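Local coordinates for protein adenylate kinase (Schistosoma mansoni, PDB 3UMF) that catalyses, as an adenylate kinase, the reversible transfer of a phosphate group between ATP and AMP, interconverting these nucleotides with two molecules of ADP, at residues Asn56-Gly61 with Glu99-Leu104; Gln122-Glu127 with Ile182-Gln187; Val141-Met146 with Arg170-Asn175. All blocks are in the same frame, centred on the assembly; numbering follows the deposited sequence.

Interaction 1: residues Asn56-Gly61 with Glu99-Leu104; sequences NHLSSG and EAMIKL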
loop_
_atom_site.group_PDB
_atom_site.type_symbol
_atom_site.label_atom_id
_atom_site.label_comp_id
_atom_site.label_asym_id
_atom_site.label_seq_id
_atom_site.Cartn_x
_atom_site.Cartn_y
_atom_site.Cartn_z
ATOM N N ASN A 56 2.770 9.770 -8.102
ATOM C CA ASN A 56 2.737 8.515 -8.851
ATOM C C ASN A 56 2.055 7.461 -7.984
ATOM O O ASN A 56 2.262 7.416 -6.771
ATOM C CB ASN A 56 4.142 8.061 -9.241
ATOM C CG ASN A 56 4.803 9.000 -10.238
ATOM O OD1 ASN A 56 5.789 9.667 -9.923
ATOM N ND2 ASN A 56 4.263 9.049 -11.452
ATOM N N HIS A 57 1.225 6.626 -8.597
ATOM C CA HIS A 57 0.486 5.619 -7.848
ATOM C C HIS A 57 0.855 4.224 -8.346
ATOM O O HIS A 57 0.598 3.875 -9.499
ATOM C CB HIS A 57 -1.021 5.869 -7.961
ATOM C CG HIS A 57 -1.850 5.047 -7.020
ATOM N ND1 HIS A 57 -3.227 5.085 -7.022
ATOM C CD2 HIS A 57 -1.499 4.170 -6.050
ATOM C CE1 HIS A 57 -3.690 4.264 -6.096
ATOM N NE2 HIS A 57 -2.662 3.696 -5.492
ATOM N N LEU A 58 1.472 3.437 -7.471
ATOM C CA LEU A 58 1.930 2.104 -7.836
ATOM C C LEU A 58 1.249 1.036 -6.990
ATOM O O LEU A 58 1.044 1.217 -5.792
ATOM C CB LEU A 58 3.448 1.988 -7.647
ATOM C CG LEU A 58 4.383 2.923 -8.421
ATOM C CD1 LEU A 58 5.828 2.629 -8.043
ATOM C CD2 LEU A 58 4.181 2.787 -9.923
ATOM N N SER A 59 0.908 -0.082 -7.621
ATOM C CA SER A 59 0.398 -1.242 -6.905
ATOM C C SER A 59 0.987 -2.499 -7.531
ATOM O O SER A 59 1.235 -2.535 -8.735
ATOM C CB SER A 59 -1.129 -1.282 -6.950
ATOM O OG SER A 59 -1.599 -1.598 -8.248
ATOM N N SER A 60 1.216 -3.525 -6.716
ATOM C CA SER A 60 1.822 -4.752 -7.211
ATOM C C SER A 60 0.915 -5.424 -8.234
ATOM O O SER A 60 1.390 -5.934 -9.247
ATOM C CB SER A 60 2.145 -5.707 -6.059
ATOM O OG SER A 60 0.972 -6.123 -5.385
ATOM N N GLY A 61 -0.389 -5.401 -7.966
ATOM C CA GLY A 61 -1.381 -5.951 -8.874
ATOM C C GLY A 61 -1.326 -5.370 -10.277
ATOM O O GLY A 61 -1.349 -6.113 -11.259
ATOM N N GLU A 99 11.658 -0.829 -11.361
ATOM C CA GLU A 99 11.635 -0.499 -12.779
ATOM C C GLU A 99 10.634 0.617 -13.060
ATOM O O GLU A 99 10.908 1.518 -13.851
ATOM C CB GLU A 99 11.288 -1.735 -13.613
ATOM C CG GLU A 99 11.350 -1.501 -15.110
ATOM C CD GLU A 99 10.463 -2.452 -15.893
ATOM O OE1 GLU A 99 9.989 -2.062 -16.981
ATOM O OE2 GLU A 99 10.244 -3.590 -15.422
ATOM N N ALA A 100 9.479 0.556 -12.406
ATOM C CA ALA A 100 8.453 1.577 -12.575
ATOM C C ALA A 100 8.879 2.925 -11.987
ATOM O O ALA A 100 8.569 3.978 -12.544
ATOM C CB ALA A 100 7.138 1.116 -11.957
ATOM N N MET A 101 9.603 2.890 -10.870
ATOM C CA MET A 101 10.044 4.114 -10.206
ATOM C C MET A 101 11.109 4.867 -11.010
ATOM O O MET A 101 11.064 6.094 -11.106
ATOM C CB MET A 101 10.533 3.815 -8.786
ATOM C CG MET A 101 9.425 3.340 -7.849
ATOM S SD MET A 101 10.018 2.860 -6.216
ATOM C CE MET A 101 10.882 4.345 -5.712
ATOM N N ILE A 102 12.057 4.130 -11.585
ATOM C CA ILE A 102 13.102 4.714 -12.425
ATOM C C ILE A 102 12.468 5.389 -13.634
ATOM O O ILE A 102 12.920 6.442 -14.094
ATOM C CB ILE A 102 14.088 3.629 -12.917
ATOM C CG1 ILE A 102 14.903 3.081 -11.742
ATOM C CG2 ILE A 102 15.018 4.177 -13.987
ATOM C CD1 ILE A 102 15.865 1.972 -12.129
ATOM N N LYS A 103 11.394 4.778 -14.118
ATOM C CA LYS A 103 10.678 5.229 -15.298
ATOM C C LYS A 103 9.857 6.496 -15.031
ATOM O O LYS A 103 9.609 7.279 -15.948
ATOM C CB LYS A 103 9.757 4.092 -15.772
ATOM C CG LYS A 103 9.195 4.237 -17.171
ATOM C CD LYS A 103 8.174 3.141 -17.445
ATOM C CE LYS A 103 8.102 2.790 -18.923
ATOM N NZ LYS A 103 6.910 3.372 -19.596
ATOM N N LEU A 104 9.455 6.710 -13.780
ATOM C CA LEU A 104 8.519 7.791 -13.450
ATOM C C LEU A 104 9.054 8.864 -12.496
ATOM O O LEU A 104 8.334 9.811 -12.168
ATOM C CB LEU A 104 7.232 7.205 -12.845
ATOM C CG LEU A 104 6.372 6.309 -13.736
ATOM C CD1 LEU A 104 5.245 5.695 -12.927
ATOM C CD2 LEU A 104 5.818 7.097 -14.914
#

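Interaction 2: residues Gln122-Glu127 with Ile182-Gln187; sequences QGIKFE and IEHYKQ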
loop_
_atom_site.group_PDB
_atom_site.type_symbol
_atom_site.label_atom_id
_atom_site.label_comp_id
_atom_site.label_asym_id
_atom_site.label_seq_id
_atom_site.Cartn_x
_atom_site.Cartn_y
_atom_site.Cartn_z
ATOM N N GLN A 122 9.117 -7.527 3.179
ATOM C CA GLN A 122 8.812 -6.677 2.031
ATOM C C GLN A 122 9.309 -5.249 2.242
ATOM O O GLN A 122 9.822 -4.618 1.317
ATOM C CB GLN A 122 7.303 -6.672 1.759
ATOM C CG GLN A 122 6.708 -8.041 1.466
ATOM C CD GLN A 122 5.203 -7.992 1.283
ATOM O OE1 GLN A 122 4.573 -6.956 1.496
ATOM N NE2 GLN A 122 4.618 -9.115 0.883
ATOM N N GLY A 123 9.157 -4.749 3.465
ATOM C CA GLY A 123 9.555 -3.391 3.790
ATOM C C GLY A 123 11.060 -3.197 3.812
ATOM O O GLY A 123 11.589 -2.291 3.164
ATOM N N ILE A 124 11.750 -4.054 4.556
ATOM C CA ILE A 124 13.198 -3.956 4.701
ATOM C C ILE A 124 13.927 -4.158 3.369
ATOM O O ILE A 124 14.819 -3.380 3.024
ATOM C CB ILE A 124 13.724 -4.953 5.763
ATOM C CG1 ILE A 124 13.245 -4.532 7.159
ATOM C CG2 ILE A 124 15.243 -5.029 5.731
ATOM C CD1 ILE A 124 13.425 -5.598 8.216
ATOM N N LYS A 125 13.542 -5.188 2.619
ATOM C CA LYS A 125 14.161 -5.445 1.319
ATOM C C LYS A 125 13.916 -4.312 0.325
ATOM O O LYS A 125 14.773 -4.026 -0.506
ATOM C CB LYS A 125 13.679 -6.775 0.733
ATOM C CG LYS A 125 14.099 -7.999 1.525
ATOM C CD LYS A 125 13.658 -9.273 0.828
ATOM C CE LYS A 125 13.466 -10.409 1.818
ATOM N NZ LYS A 125 12.917 -11.628 1.162
ATOM N N PHE A 126 12.750 -3.678 0.407
ATOM C CA PHE A 126 12.444 -2.548 -0.467
ATOM C C PHE A 126 13.409 -1.409 -0.196
ATOM O O PHE A 126 14.002 -0.849 -1.117
ATOM C CB PHE A 126 11.004 -2.061 -0.263
ATOM C CG PHE A 126 10.628 -0.889 -1.136
ATOM C CD1 PHE A 126 10.907 0.413 -0.742
ATOM C CD2 PHE A 126 9.996 -1.092 -2.350
ATOM C CE1 PHE A 126 10.566 1.488 -1.548
ATOM C CE2 PHE A 126 9.650 -0.019 -3.158
ATOM C CZ PHE A 126 9.936 1.270 -2.755
ATOM N N GLU A 127 13.562 -1.068 1.078
ATOM C CA GLU A 127 14.427 0.034 1.473
ATOM C C GLU A 127 15.895 -0.257 1.159
ATOM O O GLU A 127 16.676 0.664 0.933
ATOM C CB GLU A 127 14.234 0.360 2.955
ATOM C CG GLU A 127 12.802 0.732 3.306
ATOM C CD GLU A 127 12.630 1.107 4.762
ATOM O OE1 GLU A 127 12.639 0.195 5.617
ATOM O OE2 GLU A 127 12.483 2.312 5.053
ATOM N N ILE A 182 4.099 -2.709 11.024
ATOM C CA ILE A 182 3.666 -1.431 11.575
ATOM C C ILE A 182 4.510 -1.043 12.790
ATOM O O ILE A 182 4.926 0.107 12.923
ATOM C CB ILE A 182 2.169 -1.461 11.943
ATOM C CG1 ILE A 182 1.321 -1.519 10.667
ATOM C CG2 ILE A 182 1.786 -0.246 12.772
ATOM C CD1 ILE A 182 -0.150 -1.758 10.924
ATOM N N GLU A 183 4.771 -2.006 13.670
ATOM C CA GLU A 183 5.599 -1.743 14.844
ATOM C C GLU A 183 7.030 -1.360 14.458
ATOM O O GLU A 183 7.629 -0.484 15.078
ATOM C CB GLU A 183 5.602 -2.944 15.789
ATOM C CG GLU A 183 6.384 -2.713 17.073
ATOM C CD GLU A 183 5.839 -1.555 17.893
ATOM O OE1 GLU A 183 4.600 -1.399 17.958
ATOM O OE2 GLU A 183 6.648 -0.797 18.471
ATOM N N HIS A 184 7.562 -2.012 13.428
ATOM C CA HIS A 184 8.910 -1.732 12.934
ATOM C C HIS A 184 9.090 -0.275 12.503
ATOM O O HIS A 184 10.075 0.370 12.861
ATOM C CB HIS A 184 9.256 -2.669 11.773
ATOM C CG HIS A 184 10.578 -2.380 11.131
ATOM N ND1 HIS A 184 11.781 -2.665 11.741
ATOM C CD2 HIS A 184 10.884 -1.833 9.932
ATOM C CE1 HIS A 184 12.771 -2.307 10.944
ATOM N NE2 HIS A 184 12.255 -1.798 9.838
ATOM N N TYR A 185 8.141 0.248 11.735
ATOM C CA TYR A 185 8.245 1.629 11.277
ATOM C C TYR A 185 7.776 2.636 12.324
ATOM O O TYR A 185 8.164 3.803 12.285
ATOM C CB TYR A 185 7.514 1.825 9.946
ATOM C CG TYR A 185 8.201 1.121 8.803
ATOM C CD1 TYR A 185 9.351 1.649 8.231
ATOM C CD2 TYR A 185 7.715 -0.078 8.307
ATOM C CE1 TYR A 185 9.991 1.004 7.189
ATOM C CE2 TYR A 185 8.348 -0.730 7.264
ATOM C CZ TYR A 185 9.484 -0.184 6.711
ATOM O OH TYR A 185 10.120 -0.826 5.675
ATOM N N LYS A 186 6.948 2.184 13.261
ATOM C CA LYS A 186 6.506 3.046 14.351
ATOM C C LYS A 186 7.678 3.400 15.267
ATOM O O LYS A 186 7.783 4.528 15.745
ATOM C CB LYS A 186 5.386 2.375 15.148
ATOM C CG LYS A 186 4.269 3.319 15.560
ATOM C CD LYS A 186 3.178 2.588 16.336
ATOM C CE LYS A 186 1.900 2.448 15.521
ATOM N NZ LYS A 186 0.850 1.700 16.274
ATOM N N GLN A 187 8.561 2.432 15.497
ATOM C CA GLN A 187 9.761 2.651 16.303
ATOM C C GLN A 187 10.695 3.682 15.677
ATOM O O GLN A 187 11.471 4.329 16.379
ATOM C CB GLN A 187 10.509 1.331 16.515
ATOM C CG GLN A 187 9.809 0.365 17.454
ATOM C CD GLN A 187 10.415 -1.025 17.424
ATOM O OE1 GLN A 187 11.497 -1.233 16.874
ATOM N NE2 GLN A 187 9.714 -1.987 18.013
HETATM O O HOH W 1 13.455 -0.193 7.905
#

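Interaction 3: residues Val141-Met146 with Arg170-Asn175; sequences VSEEVM and RFRTFN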
loop_
_atom_site.group_PDB
_atom_site.type_symbol
_atom_site.label_atom_id
_atom_site.label_comp_id
_atom_site.label_asym_id
_atom_site.label_seq_id
_atom_site.Cartn_x
_atom_site.Cartn_y
_atom_site.Cartn_z
ATOM N N VAL A 141 -8.795 1.259 11.394
ATOM C CA VAL A 141 -10.164 1.161 11.891
ATOM C C VAL A 141 -10.296 -0.026 12.839
ATOM O O VAL A 141 -9.613 -1.036 12.679
ATOM C CB VAL A 141 -11.198 1.020 10.746
ATOM C CG1 VAL A 141 -11.281 2.303 9.936
ATOM C CG2 VAL A 141 -10.856 -0.167 9.849
ATOM N N SER A 142 -11.169 0.105 13.831
ATOM C CA SER A 142 -11.450 -0.986 14.757
ATOM C C SER A 142 -12.354 -2.001 14.074
ATOM O O SER A 142 -12.942 -1.710 13.031
ATOM C CB SER A 142 -12.130 -0.452 16.015
ATOM O OG SER A 142 -13.427 0.027 15.707
ATOM N N GLU A 143 -12.465 -3.192 14.653
ATOM C CA GLU A 143 -13.345 -4.214 14.096
ATOM C C GLU A 143 -14.791 -3.729 14.125
ATOM O O GLU A 143 -15.562 -3.992 13.203
ATOM C CB GLU A 143 -13.202 -5.530 14.864
ATOM C CG GLU A 143 -13.936 -6.702 14.235
ATOM C CD GLU A 143 -13.690 -8.005 14.965
ATOM O OE1 GLU A 143 -12.510 -8.377 15.146
ATOM O OE2 GLU A 143 -14.676 -8.661 15.369
ATOM N N GLU A 144 -15.136 -3.000 15.185
ATOM C CA GLU A 144 -16.473 -2.442 15.371
ATOM C C GLU A 144 -16.846 -1.451 14.266
ATOM O O GLU A 144 -17.972 -1.458 13.763
ATOM C CB GLU A 144 -16.569 -1.749 16.736
ATOM C CG GLU A 144 -16.100 -2.597 17.920
ATOM C CD GLU A 144 -14.632 -2.389 18.270
ATOM O OE1 GLU A 144 -14.338 -1.536 19.138
ATOM O OE2 GLU A 144 -13.768 -3.082 17.688
ATOM N N VAL A 145 -15.900 -0.589 13.904
ATOM C CA VAL A 145 -16.101 0.373 12.821
ATOM C C VAL A 145 -16.266 -0.333 11.473
ATOM O O VAL A 145 -17.148 0.014 10.689
ATOM C CB VAL A 145 -14.939 1.387 12.747
ATOM C CG1 VAL A 145 -14.930 2.109 11.410
ATOM C CG2 VAL A 145 -15.031 2.384 13.900
ATOM N N MET A 146 -15.412 -1.317 11.207
ATOM C CA MET A 146 -15.517 -2.114 9.987
ATOM C C MET A 146 -16.891 -2.776 9.857
ATOM O O MET A 146 -17.505 -2.736 8.790
ATOM C CB MET A 146 -14.403 -3.166 9.936
ATOM C CG MET A 146 -14.465 -4.127 8.750
ATOM S SD MET A 146 -15.580 -5.535 8.972
ATOM C CE MET A 146 -14.823 -6.400 10.352
ATOM N N ARG A 170 -11.087 -11.925 7.534
ATOM C CA ARG A 170 -10.126 -11.255 6.661
ATOM C C ARG A 170 -9.564 -10.014 7.351
ATOM O O ARG A 170 -8.379 -9.701 7.220
ATOM C CB ARG A 170 -10.768 -10.884 5.324
ATOM C CG ARG A 170 -9.790 -10.312 4.306
ATOM C CD ARG A 170 -10.497 -9.952 3.009
ATOM N NE ARG A 170 -11.113 -11.122 2.389
ATOM C CZ ARG A 170 -11.942 -11.067 1.352
ATOM N NH1 ARG A 170 -12.258 -9.899 0.816
ATOM N NH2 ARG A 170 -12.457 -12.182 0.855
ATOM N N PHE A 171 -10.424 -9.320 8.091
ATOM C CA PHE A 171 -10.019 -8.173 8.895
ATOM C C PHE A 171 -9.003 -8.580 9.965
ATOM O O PHE A 171 -7.968 -7.937 10.130
ATOM C CB PHE A 171 -11.247 -7.527 9.556
ATOM C CG PHE A 171 -10.911 -6.405 10.500
ATOM C CD1 PHE A 171 -10.869 -5.096 10.050
ATOM C CD2 PHE A 171 -10.636 -6.658 11.836
ATOM C CE1 PHE A 171 -10.559 -4.059 10.917
ATOM C CE2 PHE A 171 -10.316 -5.625 12.705
ATOM C CZ PHE A 171 -10.281 -4.323 12.241
ATOM N N ARG A 172 -9.313 -9.644 10.697
ATOM C CA ARG A 172 -8.463 -10.100 11.788
ATOM C C ARG A 172 -7.156 -10.673 11.260
ATOM O O ARG A 172 -6.100 -10.481 11.866
ATOM C CB ARG A 172 -9.191 -11.132 12.647
ATOM C CG ARG A 172 -10.424 -10.590 13.356
ATOM C CD ARG A 172 -11.082 -11.666 14.210
ATOM N NE ARG A 172 -12.273 -11.160 14.895
ATOM C CZ ARG A 172 -13.122 -11.917 15.581
ATOM N NH1 ARG A 172 -12.919 -13.224 15.680
ATOM N NH2 ARG A 172 -14.174 -11.364 16.168
ATOM N N THR A 173 -7.228 -11.379 10.134
ATOM C CA THR A 173 -6.027 -11.893 9.481
ATOM C C THR A 173 -5.109 -10.746 9.058
ATOM O O THR A 173 -3.906 -10.788 9.298
ATOM C CB THR A 173 -6.365 -12.780 8.257
ATOM O OG1 THR A 173 -6.930 -14.016 8.707
ATOM C CG2 THR A 173 -5.112 -13.077 7.449
ATOM N N PHE A 174 -5.685 -9.713 8.447
ATOM C CA PHE A 174 -4.901 -8.555 8.021
ATOM C C PHE A 174 -4.293 -7.810 9.212
ATOM O O PHE A 174 -3.129 -7.418 9.174
ATOM C CB PHE A 174 -5.750 -7.600 7.172
ATOM C CG PHE A 174 -5.013 -6.366 6.729
ATOM C CD1 PHE A 174 -4.305 -6.356 5.539
ATOM C CD2 PHE A 174 -5.017 -5.218 7.509
ATOM C CE1 PHE A 174 -3.615 -5.222 5.134
ATOM C CE2 PHE A 174 -4.330 -4.085 7.108
ATOM C CZ PHE A 174 -3.629 -4.085 5.920
ATOM N N ASN A 175 -5.093 -7.608 10.256
ATOM C CA ASN A 175 -4.642 -6.908 11.456
ATOM C C ASN A 175 -3.444 -7.602 12.104
ATOM O O ASN A 175 -2.470 -6.952 12.487
ATOM C CB ASN A 175 -5.798 -6.773 12.456
ATOM C CG ASN A 175 -5.391 -6.066 13.738
ATOM O OD1 ASN A 175 -5.341 -4.836 13.795
ATOM N ND2 ASN A 175 -5.116 -6.844 14.782
#

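Interaction 1: residues Asn56-Gly61 with Glu99-Leu104
L58, on strand 56-58, meets the last turns of helix 90-104 through its branched end, and the contact is chiefly apolar. Its two methyls divide the work. CD1 of L58 lies 3.7 Å from CG of M101, where the two side chains cross at about a right angle, while CD2 of L58 rests 4.0 Å from CB of A100. The same CD2 of L58 looks across to CD1 of L104, a looser approach of 4.3 Å. The chi1 of L58 (-59°) turns CG away from its own carbonyl carbon, and the extended second torsion then carries the fork out to the helix. L97, one turn earlier on the helix, also touches L58.

Beside this cluster the amide of N56 lies against L104, its CG 4.0 Å from L104 CB, the two side chains passing at a slant. N56 thereby places a polar group at the partly exposed end of the contact, next to the C-terminal end of the helix.

Backbone geometry sets the framework. The axes of strand and helix approach to 10.3 Å and run nearly antiparallel, at 168°. The strand is bonded through its backbone at N56 and L58 to strand 110-114, parallel to it, so helix 90-104 is the return limb of a beta-alpha-beta connection that also contains helices 60-68 and 73-84. H57 points away from the helix, and its NE2 is hydrogen-bonded to D114. Just past the strand, S59 N-caps helix 60-68 with a bond from D62 N to its OG; in adenylate kinases this region leads into the AMP-binding domain.

With methyls and methylenes supplying most of the L58 side of the contact, that part holds by packing and so depends on fit, while the strand's backbone bonds go to strand 110-114.

Interaction 2: residues Gln122-Glu127 with Ile182-Gln187
The hydroxyl of Y185 donates a hydrogen bond to E127, OH to OE1 at 2.7 Å, and this polar pair ties helix 179-186 to helix 120-129. The two side chains reach for each other from opposite directions. The carboxylate meets the ring at its edge, with the planes 55° apart, and the hydroxyl comes to OE1 from above the carboxylate plane, 72° out of it. A second group grips the same oxygen: a water donates to E127 OE1 and is hydrogen-bonded to H184 NE2 (2.8 Å from its O), in the plane of the imidazole. The other oxygen, E127 OE2, accepts from the backbone N of C133, so the carboxylate is held at both ends. Its negative charge may favour a protonated H184, whose NE2 is 4.7 Å from E127 OE1.

Both helices pack on the same side of the parallel sheet of the Rossmann-like core of this P-loop kinase, each leading into a strand, 135-140 and 191-195 respectively. F126 and Y185 each touch F33 of the central strand 30-35, F126 with an edge-to-face stack. The segment axes come no closer than 11.4 Å and are inclined at 48°, a gap that long side chains have to span.

Van der Waals packing fills in around the bond. Y185 OH is pressed against the backbone of G123, 3.2 Å from its C, at a point where no side chain stands in the way. I124 covers H184 from one face, with CD1 over the ring, and its CG1 is 4.0 Å from H184 NE2. H184 turns its CG anti to the backbone N, which brings the imidazole over one face of the neighbouring Y185 ring, with H184 CD2 3.7 Å above its centre.

Interaction 3: residues Val141-Met146 with Arg170-Asn175
Two arginines grip OE2 of E143: NH2 of R172 across the contact, at 2.9 Å, and R147 one turn further along the same helix. R172 also uses its NE, which donates to E143 OE1 at 2.8 Å with an N-H...O angle of 164°. The result is a side-on, two-nitrogen salt bridge. Both oxygens lie close to the guanidinium plane, but the carboxylate is twisted 36° against it; OE2 is met on its syn lone pair, whereas OE1 is approached on the syn side and well out of plane. The extended chains of E143 and R172 let the charged ends meet at the surface, and the paired oxygens fix how the carboxylate is rotated.

Beneath the ion pair, F171 presses into the first turn of helix 143-150. Its ring projects across the gap, and CZ comes within 3.4 Å of V141 O, which lies at the ring edge in its plane. CE2 of F171 meets CB of E143 at 3.6 Å. M146 curls past in the opposite sense: bent at both chi2 and chi3, it brings CE to 3.8 Å from F171 CB. The turn itself is N-capped by S142, whose OG accepts from V145 N.

Helix 161-177 thus packs on the start of helix 143-150 directly after strand 135-140. I167 and V168 extend the packing toward M146, and V141, in the link between strand 135-140 and helix 143-150, reaches A196, in the loop that follows strand 191-195.

Overall arrangement
The three contacts lie at different places around the sheet of one chain. Interactions 1 and 2 have centres 19 Å apart and touch: M101 SD packs 3.8 Å from F126 CZ, so helices 90-104 and 120-129 pack against each other there. Interaction 3 lies on the other side of the chain's centre from interaction 1, about 28 Å between centres, and is nested within the loop closed by interaction 2; helices 161-177 and 179-186 follow each other and link these two. In this family ATP phosphates bind at the glycine-rich loop between strand 30-35 and helix 42-53, with AMP-binding and lid regions flanking it; interaction 1 probably borders the former and interaction 3 the latter.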